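Local coordinates for protein botulinum neurotoxin type G (Clostridium botulinum, PDB 3MPP) that targets the clostridial neurotoxin to host nerve cells through its receptor-binding domain, so that the protease light chain can be delivered into the cytosol, at residues 264-269 with 275-280; 242-247 with 377-382; 6-11 with 15-20; 30-33 with 39-42; 157-162 with 211-216. The protein carries 4 engineered substitutions. One frame throughout, in Å; residues are numbered along the deposited sequence. Where two conformers were deposited one is given.

Contact 1: residues 264-269 with 275-280; sequences APRTNF and NYQNLY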
# COMPACT_ATOMS: atom_id res chain seq x y z
N ALA A 264 6.46 -11.04 -20.09
CA ALA A 264 5.27 -11.29 -20.89
C ALA A 264 4.27 -10.19 -20.54
O ALA A 264 4.27 -9.69 -19.42
CB ALA A 264 4.70 -12.68 -20.58
N PRO A 265 3.42 -9.80 -21.50
CA PRO A 265 2.44 -8.75 -21.22
C PRO A 265 1.40 -9.22 -20.20
O PRO A 265 0.90 -10.34 -20.32
CB PRO A 265 1.76 -8.50 -22.57
CG PRO A 265 2.60 -9.20 -23.59
CD PRO A 265 3.32 -10.31 -22.88
N ARG A 266 1.07 -8.38 -19.23
CA ARG A 266 -0.01 -8.69 -18.29
C ARG A 266 -1.32 -8.82 -19.06
O ARG A 266 -1.58 -8.09 -20.01
CB ARG A 266 -0.17 -7.57 -17.26
CG ARG A 266 0.95 -7.47 -16.25
CD ARG A 266 0.68 -6.41 -15.17
NE ARG A 266 1.85 -6.32 -14.31
CZ ARG A 266 2.16 -7.24 -13.41
NH1 ARG A 266 1.36 -8.28 -13.22
NH2 ARG A 266 3.27 -7.11 -12.70
N THR A 267 -2.16 -9.74 -18.63
CA THR A 267 -3.51 -9.83 -19.17
C THR A 267 -4.34 -8.82 -18.41
O THR A 267 -3.89 -8.26 -17.41
CB THR A 267 -4.11 -11.22 -18.96
OG1 THR A 267 -3.93 -11.61 -17.59
CG2 THR A 267 -3.40 -12.22 -19.87
N ASN A 268 -5.57 -8.61 -18.87
CA ASN A 268 -6.41 -7.59 -18.27
C ASN A 268 -7.86 -8.00 -18.20
O ASN A 268 -8.28 -8.98 -18.81
CB ASN A 268 -6.30 -6.30 -19.07
CG ASN A 268 -6.79 -6.48 -20.48
OD1 ASN A 268 -7.98 -6.65 -20.71
ND2 ASN A 268 -5.87 -6.45 -21.43
N PHE A 269 -8.62 -7.23 -17.44
CA PHE A 269 -10.07 -7.34 -17.47
C PHE A 269 -10.64 -5.94 -17.61
O PHE A 269 -10.22 -5.01 -16.92
CB PHE A 269 -10.61 -8.01 -16.19
CG PHE A 269 -12.11 -8.16 -16.20
CD1 PHE A 269 -12.70 -9.36 -16.55
CD2 PHE A 269 -12.92 -7.08 -15.91
CE1 PHE A 269 -14.08 -9.50 -16.59
CE2 PHE A 269 -14.31 -7.20 -15.96
CZ PHE A 269 -14.89 -8.41 -16.29
N ASN A 275 -11.37 -1.12 -15.71
CA ASN A 275 -10.29 -1.82 -16.40
C ASN A 275 -9.12 -1.96 -15.46
O ASN A 275 -8.78 -1.02 -14.74
CB ASN A 275 -9.83 -1.04 -17.64
CG ASN A 275 -8.50 -1.54 -18.17
OD1 ASN A 275 -8.42 -2.60 -18.78
ND2 ASN A 275 -7.43 -0.79 -17.90
N TYR A 276 -8.50 -3.14 -15.47
CA TYR A 276 -7.29 -3.40 -14.69
C TYR A 276 -6.48 -4.51 -15.32
O TYR A 276 -7.03 -5.40 -15.96
CB TYR A 276 -7.63 -3.80 -13.24
CG TYR A 276 -8.39 -5.10 -13.11
CD1 TYR A 276 -7.73 -6.31 -12.93
CD2 TYR A 276 -9.79 -5.12 -13.13
CE1 TYR A 276 -8.43 -7.51 -12.79
CE2 TYR A 276 -10.50 -6.31 -12.99
CZ TYR A 276 -9.82 -7.50 -12.82
OH TYR A 276 -10.52 -8.67 -12.69
N GLN A 277 -5.17 -4.48 -15.09
CA GLN A 277 -4.33 -5.61 -15.46
C GLN A 277 -4.19 -6.57 -14.29
O GLN A 277 -4.14 -6.14 -13.14
CB GLN A 277 -2.96 -5.14 -15.95
CG GLN A 277 -3.04 -4.59 -17.38
CD GLN A 277 -1.71 -4.07 -17.87
OE1 GLN A 277 -0.83 -3.74 -17.07
NE2 GLN A 277 -1.55 -3.99 -19.19
N ASN A 278 -4.14 -7.87 -14.60
CA ASN A 278 -3.93 -8.90 -13.58
C ASN A 278 -2.55 -8.85 -12.92
O ASN A 278 -1.56 -8.51 -13.57
CB ASN A 278 -4.16 -10.29 -14.20
CG ASN A 278 -5.61 -10.54 -14.50
OD1 ASN A 278 -5.99 -10.84 -15.64
ND2 ASN A 278 -6.43 -10.39 -13.48
N LEU A 279 -2.51 -9.19 -11.63
CA LEU A 279 -1.33 -9.09 -10.77
C LEU A 279 -0.76 -10.44 -10.39
O LEU A 279 0.45 -10.59 -10.17
CB LEU A 279 -1.72 -8.39 -9.46
CG LEU A 279 -2.29 -6.98 -9.63
CD1 LEU A 279 -2.54 -6.35 -8.28
CD2 LEU A 279 -1.33 -6.13 -10.47
N TYR A 280 -1.63 -11.43 -10.27
CA TYR A 280 -1.18 -12.74 -9.84
C TYR A 280 -0.73 -13.57 -11.04
O TYR A 280 -1.40 -14.52 -11.42
CB TYR A 280 -2.29 -13.46 -9.09
CG TYR A 280 -2.90 -12.67 -7.97
CD1 TYR A 280 -2.11 -11.89 -7.14
CD2 TYR A 280 -4.26 -12.78 -7.68
CE1 TYR A 280 -2.68 -11.20 -6.06
CE2 TYR A 280 -4.82 -12.09 -6.62
CZ TYR A 280 -4.03 -11.30 -5.82
OH TYR A 280 -4.61 -10.62 -4.76
O HOH W 1 2.68 -9.75 -11.16
O HOH W 2 -3.34 -5.76 -20.90
O HOH W 3 -8.81 -11.45 -16.60
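A beta hairpin of the C-terminal receptor-binding subdomain, formed by strand 260-270 and the short strand 275-277, brings residues 264-269 against 275-280. F269 and Y276 form an antiparallel hydrogen-bonded pair: F269 N reaches Y276 O at 2.8 Å and Y276 N returns to F269 O at 2.9 Å. Their side chains share one face of the sheet, where F269 CB sits 3.5 Å from Y276 CZ. The two rings are nearly parallel, with planes 23° apart, but slid so far that they hardly overlap; the phenol oxygen of Y276 is hydrogen-bonded to N80 ND2. N268 and Q277 follow as a non-hydrogen-bonded pair with side chains on the other face, where one water bridges N268 ND2, Q277 NE2 and R266 O. The OE1 end of Q277 is held by N249.

Beyond the paired residues, backbone and side chain of N278 both hold T267: the backbone N bonds to T267 O at 2.8 Å, while OD1 accepts from T267 OG1 at 2.9 Å on a lone pair in the carbonyl plane. R266 runs extended from CG to NE across the side chain of Q277, guanidinium and amide planes 48° apart, its CD 3.6 Å from Q277 OE1. NE is engaged by Q248 O, which helps to fix the rotation of the buried guanidinium. NH1 then donates to N278 O at 2.9 Å, on a lone pair, and to a water that in turn donates a hydrogen bond to L279 O at 2.6 Å.

Contact 2: residues 242-247 with 377-382; sequences LFNQGM and FGIGKF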
# COMPACT_ATOMS: atom_id res chain seq x y z
N LEU A 242 5.62 -10.87 -8.64
CA LEU A 242 6.63 -9.84 -8.72
C LEU A 242 6.16 -8.71 -9.62
O LEU A 242 5.59 -8.93 -10.69
CB LEU A 242 7.96 -10.43 -9.22
CG LEU A 242 9.27 -9.66 -9.06
CD1 LEU A 242 9.54 -9.23 -7.60
CD2 LEU A 242 10.45 -10.47 -9.60
N PHE A 243 6.35 -7.48 -9.14
CA PHE A 243 5.98 -6.30 -9.89
C PHE A 243 7.20 -5.42 -10.11
O PHE A 243 7.97 -5.18 -9.18
CB PHE A 243 4.87 -5.55 -9.15
CG PHE A 243 4.54 -4.20 -9.72
CD1 PHE A 243 3.61 -4.06 -10.73
CD2 PHE A 243 5.14 -3.05 -9.20
CE1 PHE A 243 3.30 -2.81 -11.25
CE2 PHE A 243 4.83 -1.78 -9.73
CZ PHE A 243 3.91 -1.67 -10.74
N ASN A 244 7.37 -4.94 -11.35
CA ASN A 244 8.45 -4.00 -11.69
C ASN A 244 7.95 -2.56 -11.89
O ASN A 244 7.12 -2.30 -12.76
CB ASN A 244 9.19 -4.47 -12.95
CG ASN A 244 10.45 -3.69 -13.19
OD1 ASN A 244 10.40 -2.59 -13.73
ND2 ASN A 244 11.60 -4.24 -12.78
N GLN A 245 8.47 -1.63 -11.10
CA GLN A 245 8.04 -0.24 -11.17
C GLN A 245 8.35 0.42 -12.52
O GLN A 245 7.60 1.26 -12.98
CB GLN A 245 8.64 0.61 -10.04
CG GLN A 245 8.16 2.08 -10.09
CD GLN A 245 8.83 2.97 -9.06
OE1 GLN A 245 9.94 2.69 -8.63
NE2 GLN A 245 8.15 4.04 -8.66
N GLY A 246 9.45 0.03 -13.16
CA GLY A 246 9.81 0.63 -14.44
C GLY A 246 9.06 0.06 -15.64
O GLY A 246 8.87 0.74 -16.65
N MET A 247 8.64 -1.20 -15.53
CA MET A 247 7.94 -1.87 -16.62
C MET A 247 6.72 -2.50 -15.99
O MET A 247 6.72 -3.69 -15.64
CB MET A 247 8.85 -2.91 -17.27
CG MET A 247 10.15 -2.27 -17.77
SD MET A 247 11.28 -3.36 -18.64
CE MET A 247 10.25 -3.78 -20.05
N PHE A 377 19.12 -6.39 -9.33
CA PHE A 377 18.15 -7.07 -10.19
C PHE A 377 17.36 -6.05 -10.99
O PHE A 377 16.98 -4.98 -10.47
CB PHE A 377 17.15 -7.90 -9.38
CG PHE A 377 17.68 -9.19 -8.83
CD1 PHE A 377 19.05 -9.39 -8.64
CD2 PHE A 377 16.80 -10.20 -8.46
CE1 PHE A 377 19.53 -10.59 -8.14
CE2 PHE A 377 17.28 -11.41 -7.95
CZ PHE A 377 18.64 -11.61 -7.79
N GLY A 378 17.07 -6.39 -12.24
CA GLY A 378 16.31 -5.52 -13.12
C GLY A 378 15.82 -6.30 -14.31
O GLY A 378 15.66 -7.54 -14.25
N ILE A 379 15.56 -5.59 -15.39
CA ILE A 379 15.11 -6.20 -16.63
C ILE A 379 15.98 -5.61 -17.73
O ILE A 379 16.12 -4.37 -17.84
CB ILE A 379 13.63 -5.91 -16.90
CG1 ILE A 379 12.77 -6.47 -15.76
CG2 ILE A 379 13.17 -6.54 -18.23
CD1 ILE A 379 11.27 -6.14 -15.89
N GLY A 380 16.61 -6.47 -18.52
CA GLY A 380 17.54 -6.00 -19.53
C GLY A 380 17.31 -6.60 -20.90
O GLY A 380 16.72 -7.66 -21.03
N LYS A 381 17.78 -5.90 -21.93
CA LYS A 381 17.66 -6.37 -23.30
C LYS A 381 18.85 -7.25 -23.65
O LYS A 381 19.97 -6.81 -23.50
CB LYS A 381 17.64 -5.18 -24.26
CG LYS A 381 16.29 -4.55 -24.47
CD LYS A 381 16.42 -3.26 -25.27
CE LYS A 381 15.23 -3.08 -26.20
NZ LYS A 381 14.03 -3.80 -25.67
N PHE A 382 18.60 -8.47 -24.11
CA PHE A 382 19.66 -9.41 -24.46
C PHE A 382 19.40 -9.97 -25.87
O PHE A 382 18.30 -9.84 -26.40
CB PHE A 382 19.74 -10.58 -23.46
CG PHE A 382 20.18 -10.19 -22.06
CD1 PHE A 382 19.28 -9.61 -21.16
CD2 PHE A 382 21.48 -10.41 -21.65
CE1 PHE A 382 19.69 -9.26 -19.87
CE2 PHE A 382 21.91 -10.07 -20.37
CZ PHE A 382 21.00 -9.49 -19.47
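Inside the beta-trefoil C-terminal subdomain, the end of strand 239-244 and the turn after it meet strand 373-382 through side chains alone, with I379 reaching both N244 and M247. The van der Waals contact is divided between the two branches of I379. Its CD1 methyl packs on the N244 amide, 3.7 Å from N244 ND2 and equally near N244 CG, the two side chains sliding past each other in opposite directions. The other branch, CG2, stands anti to the backbone N of I379 and touches M247 SD at 3.7 Å; the methionine chain, bent at chi3 (63°), crosses the isoleucine obliquely. W420 of the neighbouring strand packs on both N244 and I379.

Polar bonds hold the parts in place. I379 lies about 10 Å, side chain to side chain, from W402 of the inferred ganglioside-binding motif, and its backbone N is hydrogen-bonded to Y403 OH, also of that motif. The buried N244 amide is fixed in rotation at both ends: ND2 is hydrogen-bonded to G417 O, and OD1 closes an Asx motif, accepting from M247 N at 2.9 Å with the donor tilted 17° from the carbonyl plane.

Contact 3: residues 6-11 with 15-20; sequences SLSYRG and IDSSGY
S8 and I15 make the hydrogen-bonded antiparallel pair of a tight beta hairpin, strand 3-10 with strand 13-16. I15 N binds S8 O at 2.7 Å, and S8 N binds I15 O at 3.0 Å. One step along, L7 and D16 form a non-hydrogen-bonded pair, and S17 N closes the next bond on S6 O at 2.8 Å. Side chains reinforce this pairing on the face that S8 and I15 share. The hydroxyls S8 OG and S17 OG are 2.6 Å apart in a hydrogen bond that either could donate, and the S8 hydroxyl also has a weak bond to N37. R10 was modelled in two conformers, so its placement is less certain; in the one described, its guanidinium lies with one face over S17 OG, 3.3 Å above the plane and toward its rim. A bend at chi2 (-89°) turns the arginine there, while its CG packs on I15 CD1 at 3.6 Å, the two side chains crossing at about a right angle.

In the second shell, D16 OD2 is held by A22 N. The hairpin lies in the N-terminal receptor-binding subdomain: L7 pairs through its backbone with F201 of strand 195-204, L7 and D16 both rest on M24 of strand 23-26, and Y9 stacks on F32 of strand 30-33.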
# COMPACT_ATOMS: atom_id res chain seq x y z
N SER A 6 -5.30 10.01 19.37
CA SER A 6 -4.57 9.09 18.49
C SER A 6 -4.86 7.65 18.90
O SER A 6 -4.64 7.26 20.04
CB SER A 6 -3.06 9.36 18.55
OG SER A 6 -2.51 8.96 19.79
N LEU A 7 -5.38 6.87 17.96
CA LEU A 7 -5.72 5.49 18.26
C LEU A 7 -4.50 4.60 18.04
O LEU A 7 -3.86 4.65 16.99
CB LEU A 7 -6.90 5.00 17.41
CG LEU A 7 -8.24 5.71 17.65
CD1 LEU A 7 -9.39 5.02 16.91
CD2 LEU A 7 -8.54 5.79 19.13
N SER A 8 -4.18 3.80 19.05
CA SER A 8 -3.14 2.79 18.90
C SER A 8 -3.65 1.49 19.49
O SER A 8 -4.36 1.49 20.49
CB SER A 8 -1.86 3.22 19.61
OG SER A 8 -1.37 4.43 19.09
N TYR A 9 -3.29 0.39 18.85
CA TYR A 9 -3.59 -0.93 19.35
C TYR A 9 -2.33 -1.47 20.02
O TYR A 9 -1.46 -2.03 19.37
CB TYR A 9 -4.02 -1.84 18.20
CG TYR A 9 -4.52 -3.19 18.65
CD1 TYR A 9 -3.79 -4.34 18.40
CD2 TYR A 9 -5.73 -3.31 19.34
CE1 TYR A 9 -4.24 -5.58 18.82
CE2 TYR A 9 -6.19 -4.54 19.75
CZ TYR A 9 -5.44 -5.67 19.50
OH TYR A 9 -5.89 -6.90 19.91
N ARG A 10 -2.26 -1.30 21.34
CA ARG A 10 -1.09 -1.69 22.12
C ARG A 10 -1.38 -2.89 23.02
O ARG A 10 -2.24 -2.81 23.89
CB ARG A 10 -0.61 -0.52 22.98
CG ARG A 10 -0.28 0.75 22.21
CD ARG A 10 1.17 0.78 21.75
NE ARG A 10 1.50 2.02 21.06
CZ ARG A 10 1.71 3.18 21.67
NH1 ARG A 10 1.62 3.27 22.99
NH2 ARG A 10 2.01 4.26 20.96
N GLY A 11 -0.67 -3.99 22.80
CA GLY A 11 -0.78 -5.15 23.67
C GLY A 11 -2.18 -5.66 23.93
O GLY A 11 -2.60 -5.80 25.07
N ILE A 15 -6.14 1.80 22.55
CA ILE A 15 -6.03 2.90 23.50
C ILE A 15 -5.91 4.24 22.80
O ILE A 15 -5.76 4.31 21.57
CB ILE A 15 -4.79 2.73 24.40
CG1 ILE A 15 -3.51 2.84 23.57
CG2 ILE A 15 -4.83 1.39 25.13
CD1 ILE A 15 -2.23 2.93 24.39
N ASP A 16 -5.98 5.30 23.59
CA ASP A 16 -5.71 6.65 23.11
C ASP A 16 -4.28 7.02 23.48
O ASP A 16 -3.98 7.26 24.65
CB ASP A 16 -6.70 7.63 23.74
CG ASP A 16 -6.45 9.06 23.32
OD1 ASP A 16 -5.63 9.28 22.40
OD2 ASP A 16 -7.08 9.97 23.90
N SER A 17 -3.39 7.06 22.49
CA SER A 17 -1.99 7.41 22.73
C SER A 17 -1.83 8.91 22.90
O SER A 17 -0.74 9.40 23.19
CB SER A 17 -1.11 6.92 21.57
OG SER A 17 -1.14 5.51 21.45
N SER A 18 -2.92 9.64 22.70
CA SER A 18 -2.92 11.10 22.79
C SER A 18 -2.48 11.57 24.17
O SER A 18 -1.79 12.59 24.31
CB SER A 18 -4.33 11.62 22.50
OG SER A 18 -4.36 13.02 22.33
N GLY A 19 -2.89 10.84 25.20
CA GLY A 19 -2.66 11.26 26.56
C GLY A 19 -3.83 12.11 27.04
O GLY A 19 -3.80 12.65 28.15
N TYR A 20 -4.85 12.22 26.21
CA TYR A 20 -6.06 12.95 26.57
C TYR A 20 -7.12 12.01 27.15
O TYR A 20 -8.23 12.44 27.46
CB TYR A 20 -6.61 13.74 25.38
CG TYR A 20 -5.80 14.98 25.08
CD1 TYR A 20 -4.61 14.90 24.37
CD2 TYR A 20 -6.22 16.23 25.51
CE1 TYR A 20 -3.87 16.03 24.08
CE2 TYR A 20 -5.49 17.37 25.24
CZ TYR A 20 -4.31 17.27 24.52
OH TYR A 20 -3.57 18.39 24.24

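Contact 4: residues 30-33 with 39-42; sequences VIFN and QFKL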
# COMPACT_ATOMS: atom_id res chain seq x y z
N VAL A 30 -15.06 -6.48 15.25
CA VAL A 30 -13.90 -5.74 14.73
C VAL A 30 -12.67 -6.65 14.74
O VAL A 30 -12.44 -7.38 15.70
CB VAL A 30 -13.60 -4.47 15.56
CG1 VAL A 30 -12.36 -3.76 15.01
CG2 VAL A 30 -14.81 -3.52 15.55
N ILE A 31 -11.89 -6.61 13.67
CA ILE A 31 -10.66 -7.38 13.61
C ILE A 31 -9.46 -6.45 13.79
O ILE A 31 -9.39 -5.36 13.22
CB ILE A 31 -10.52 -8.16 12.28
CG1 ILE A 31 -11.55 -9.30 12.21
CG2 ILE A 31 -9.13 -8.77 12.15
CD1 ILE A 31 -12.96 -8.84 11.98
N PHE A 32 -8.51 -6.89 14.60
CA PHE A 32 -7.33 -6.09 14.86
C PHE A 32 -6.11 -6.90 14.46
O PHE A 32 -6.15 -8.13 14.44
CB PHE A 32 -7.20 -5.78 16.35
CG PHE A 32 -8.24 -4.81 16.87
CD1 PHE A 32 -8.07 -3.45 16.72
CD2 PHE A 32 -9.37 -5.28 17.54
CE1 PHE A 32 -9.01 -2.56 17.20
CE2 PHE A 32 -10.31 -4.40 18.04
CZ PHE A 32 -10.14 -3.04 17.87
N ASN A 33 -5.03 -6.21 14.13
CA ASN A 33 -3.72 -6.82 14.13
C ASN A 33 -2.73 -5.85 14.75
O ASN A 33 -3.02 -4.65 14.86
CB ASN A 33 -3.30 -7.28 12.73
CG ASN A 33 -3.06 -6.12 11.78
OD1 ASN A 33 -2.39 -5.16 12.11
ND2 ASN A 33 -3.62 -6.23 10.58
N GLN A 39 -3.55 -2.00 13.33
CA GLN A 39 -4.55 -1.84 12.27
C GLN A 39 -5.89 -2.42 12.68
O GLN A 39 -5.93 -3.41 13.38
CB GLN A 39 -4.09 -2.54 10.99
CG GLN A 39 -2.68 -2.17 10.54
CD GLN A 39 -2.26 -2.94 9.28
OE1 GLN A 39 -2.97 -3.85 8.81
NE2 GLN A 39 -1.11 -2.58 8.72
N PHE A 40 -6.99 -1.81 12.23
CA PHE A 40 -8.30 -2.43 12.45
C PHE A 40 -9.19 -2.49 11.22
O PHE A 40 -9.12 -1.63 10.34
CB PHE A 40 -9.07 -1.84 13.66
CG PHE A 40 -9.51 -0.41 13.48
CD1 PHE A 40 -10.72 -0.12 12.86
CD2 PHE A 40 -8.76 0.63 13.99
CE1 PHE A 40 -11.15 1.19 12.72
CE2 PHE A 40 -9.18 1.95 13.85
CZ PHE A 40 -10.39 2.23 13.21
N LYS A 41 -10.04 -3.51 11.19
CA LYS A 41 -10.93 -3.77 10.07
C LYS A 41 -12.38 -3.62 10.51
O LYS A 41 -12.83 -4.29 11.45
CB LYS A 41 -10.68 -5.19 9.56
CG LYS A 41 -11.45 -5.61 8.31
CD LYS A 41 -11.13 -7.10 8.06
CE LYS A 41 -11.83 -7.70 6.86
NZ LYS A 41 -11.43 -9.14 6.74
N LEU A 42 -13.11 -2.75 9.83
CA LEU A 42 -14.56 -2.63 10.01
C LEU A 42 -15.28 -3.47 8.97
O LEU A 42 -15.08 -3.29 7.77
CB LEU A 42 -14.99 -1.17 9.86
CG LEU A 42 -14.33 -0.14 10.80
CD1 LEU A 42 -14.77 1.26 10.46
CD2 LEU A 42 -14.66 -0.48 12.25
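N33 and Q39 are brought together by opposite turns of chi1: the N33 amide swings between its backbone N and carbonyl carbon (67°), while Q39 CG stands anti to its own carbonyl carbon (-51°), with the chain extended beyond it. N33 ND2 then donates to Q39 OE1 at 3.0 Å. The acceptor lies in the amide plane of N33, whereas the donor sits above the carbonyl plane of Q39, 49° out of it and not on a lone pair; the two amides are turned well away from coplanarity. The remaining ends are also engaged, N33 OD1 by I35 N and Q39 NE2 by N232.

Strands 30-33 and 39-43 form an antiparallel hairpin of the N-terminal, concanavalin-like subdomain. N33 N bonds to Q39 O at 3.0 Å, Q39 N to N33 O at 3.1 Å, and K41 N to I31 O at 2.8 Å; the return bond from I31 N to K41 O is weak. Between these, F32 and F40 are paired at a non-hydrogen-bonded position. F32 CD1 touches F40 CB at 3.6 Å; V30 CG1 lies over one face of the F32 ring, toward its rim, and meets F40 CB at 4.0 Å. L42, on the same face, leans on F184 and L186 of strand 181-187.

The hairpin's two sides thus differ in chemistry. One is apolar, built from V30, F32, F40 and L42; the other carries I31 beside the amide pair and K41, whose ammonium forms a cation-pi contact with F195 of its own subdomain and a salt bridge to E427 of the C-terminal subdomain, which probably offsets its charge.

Contact 5: residues 157-162 with 211-216; sequences NIYING and TEVEER. Engineered in segment 211-216: E214 (natural residue Ser), E215 (natural residue Ser), R216 (natural residue Leu).
V213 presents its two methyls to the Y159 ring of the N-terminal receptor-binding subdomain, so that helix 210-220 packs on the end of strand 156-160. CG2 stands over the centre of one ring face, 4.0 Å from the centroid and 3° off the ring normal, a CH-pi contact. CG1, anti to the backbone N of V213 (chi1 173°), instead reaches the root of the ring at Y159 CG, 3.7 Å away. Both side chains are buried.

Beyond the ring, G162 lies against the same helix, its CA 4.0 Å from V213 CG1. Its positive phi (81°) is of the kind glycine readily takes. The engineered E214, bent at chi2, brings its carboxylate near this turn in one of its two conformers; there a water that donates to N161 O at 2.8 Å also approaches E214 OE1, a tentative bridge between helix and turn.

The turn itself is tied to strand 144-150, where N161 OD1 accepts from S145 N, and Y159 also packs on T147 and T149 of that strand and on L164 of strand 163-168. Helix 210-220 packs on Y159 and on the turn at 161-162, A210 touching Y159 and Y217 touching N161.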
# COMPACT_ATOMS: atom_id res chain seq x y z
N ASN A 157 -9.23 21.29 3.06
CA ASN A 157 -8.21 20.70 2.20
C ASN A 157 -8.12 19.20 2.39
O ASN A 157 -8.21 18.70 3.51
CB ASN A 157 -6.84 21.31 2.49
CG ASN A 157 -6.85 22.83 2.46
OD1 ASN A 157 -7.56 23.47 3.23
ND2 ASN A 157 -6.04 23.41 1.59
N ILE A 158 -7.93 18.47 1.29
CA ILE A 158 -7.65 17.04 1.36
C ILE A 158 -6.26 16.78 0.83
O ILE A 158 -5.93 17.12 -0.31
CB ILE A 158 -8.64 16.21 0.53
CG1 ILE A 158 -10.06 16.32 1.09
CG2 ILE A 158 -8.22 14.74 0.52
CD1 ILE A 158 -11.01 15.33 0.48
N TYR A 159 -5.44 16.17 1.67
CA TYR A 159 -4.12 15.73 1.27
C TYR A 159 -4.14 14.22 1.11
O TYR A 159 -4.73 13.53 1.93
CB TYR A 159 -3.11 16.09 2.35
CG TYR A 159 -2.94 17.57 2.56
CD1 TYR A 159 -1.86 18.24 2.02
CD2 TYR A 159 -3.87 18.29 3.30
CE1 TYR A 159 -1.70 19.61 2.21
CE2 TYR A 159 -3.72 19.66 3.50
CZ TYR A 159 -2.63 20.30 2.95
OH TYR A 159 -2.48 21.66 3.14
N ILE A 160 -3.49 13.71 0.08
CA ILE A 160 -3.37 12.27 -0.11
C ILE A 160 -1.90 11.90 -0.20
O ILE A 160 -1.16 12.45 -1.03
CB ILE A 160 -4.10 11.80 -1.38
CG1 ILE A 160 -5.60 12.08 -1.26
CG2 ILE A 160 -3.82 10.31 -1.62
CD1 ILE A 160 -6.32 11.17 -0.27
N ASN A 161 -1.47 10.98 0.66
CA ASN A 161 -0.07 10.59 0.71
C ASN A 161 0.84 11.82 0.81
O ASN A 161 1.84 11.95 0.09
CB ASN A 161 0.30 9.70 -0.48
CG ASN A 161 -0.19 8.25 -0.30
OD1 ASN A 161 -0.50 7.82 0.81
ND2 ASN A 161 -0.24 7.51 -1.40
N GLY A 162 0.47 12.72 1.71
CA GLY A 162 1.28 13.88 2.01
C GLY A 162 1.16 15.05 1.04
O GLY A 162 1.74 16.11 1.28
N THR A 211 3.48 21.79 4.81
CA THR A 211 4.79 21.29 5.23
C THR A 211 4.64 20.27 6.35
O THR A 211 5.30 19.23 6.36
CB THR A 211 5.72 22.42 5.71
OG1 THR A 211 5.97 23.32 4.64
CG2 THR A 211 7.03 21.84 6.21
N GLU A 212 3.76 20.58 7.30
CA GLU A 212 3.48 19.70 8.43
C GLU A 212 2.89 18.37 7.97
O GLU A 212 3.16 17.31 8.55
CB GLU A 212 2.51 20.40 9.38
CG GLU A 212 2.91 20.41 10.84
CD GLU A 212 2.34 21.60 11.60
OE1 GLU A 212 1.34 22.18 11.14
OE2 GLU A 212 2.91 21.96 12.66
N VAL A 213 2.07 18.42 6.93
CA VAL A 213 1.41 17.22 6.44
C VAL A 213 2.41 16.27 5.78
O VAL A 213 2.41 15.07 6.06
CB VAL A 213 0.27 17.55 5.47
CG1 VAL A 213 -0.29 16.28 4.84
CG2 VAL A 213 -0.84 18.33 6.19
N GLU A 214 3.27 16.82 4.93
CA GLU A 214 4.29 16.04 4.25
C GLU A 214 5.23 15.36 5.23
O GLU A 214 5.61 14.20 5.05
CB GLU A 214 5.10 16.92 3.29
CG GLU A 214 6.40 16.28 2.81
CD GLU A 214 6.16 14.98 2.06
OE1 GLU A 214 5.02 14.79 1.57
OE2 GLU A 214 7.09 14.17 1.97
N GLU A 215 5.61 16.08 6.28
CA GLU A 215 6.54 15.53 7.25
C GLU A 215 5.90 14.40 8.04
O GLU A 215 6.52 13.36 8.26
CB GLU A 215 7.08 16.63 8.17
CG GLU A 215 7.83 17.74 7.43
CD GLU A 215 8.85 17.20 6.44
OE1 GLU A 215 9.60 16.25 6.80
OE2 GLU A 215 8.93 17.72 5.31
N ARG A 216 4.65 14.59 8.46
CA ARG A 216 3.95 13.55 9.20
C ARG A 216 3.78 12.30 8.33
O ARG A 216 3.72 11.18 8.84
CB ARG A 216 2.59 14.05 9.68
CG ARG A 216 2.06 13.31 10.89
CD ARG A 216 1.04 14.16 11.64
NE ARG A 216 1.57 15.49 11.96
CZ ARG A 216 2.34 15.76 13.01
NH1 ARG A 216 2.68 14.80 13.86
NH2 ARG A 216 2.77 17.00 13.22
O HOH W 4 4.38 13.10 -0.15

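Contacts 3 and 4 lie in the N-terminal receptor-binding subdomain, contacts 1 and 2 in the C-terminal one; contact 5 joins the N-terminal sheet to the helix of the segment between them. Contacts 3 and 4 are consecutive hairpins on one sheet, their centres 15 Å apart, and touch where Y9 CD2 meets F32 CD1 at 3.5 Å. Contact 5 reaches the same sheet, with nearest atoms about 9 Å from contact 3 and about 13 Å from contact 4. Contact 1 is nested along the chain inside the loop closed by contact 2, and the two meet where R266 NH2 packs 3.6 Å from F243 CD1. Of the five, contact 2 lies near the inferred ganglioside-binding W402.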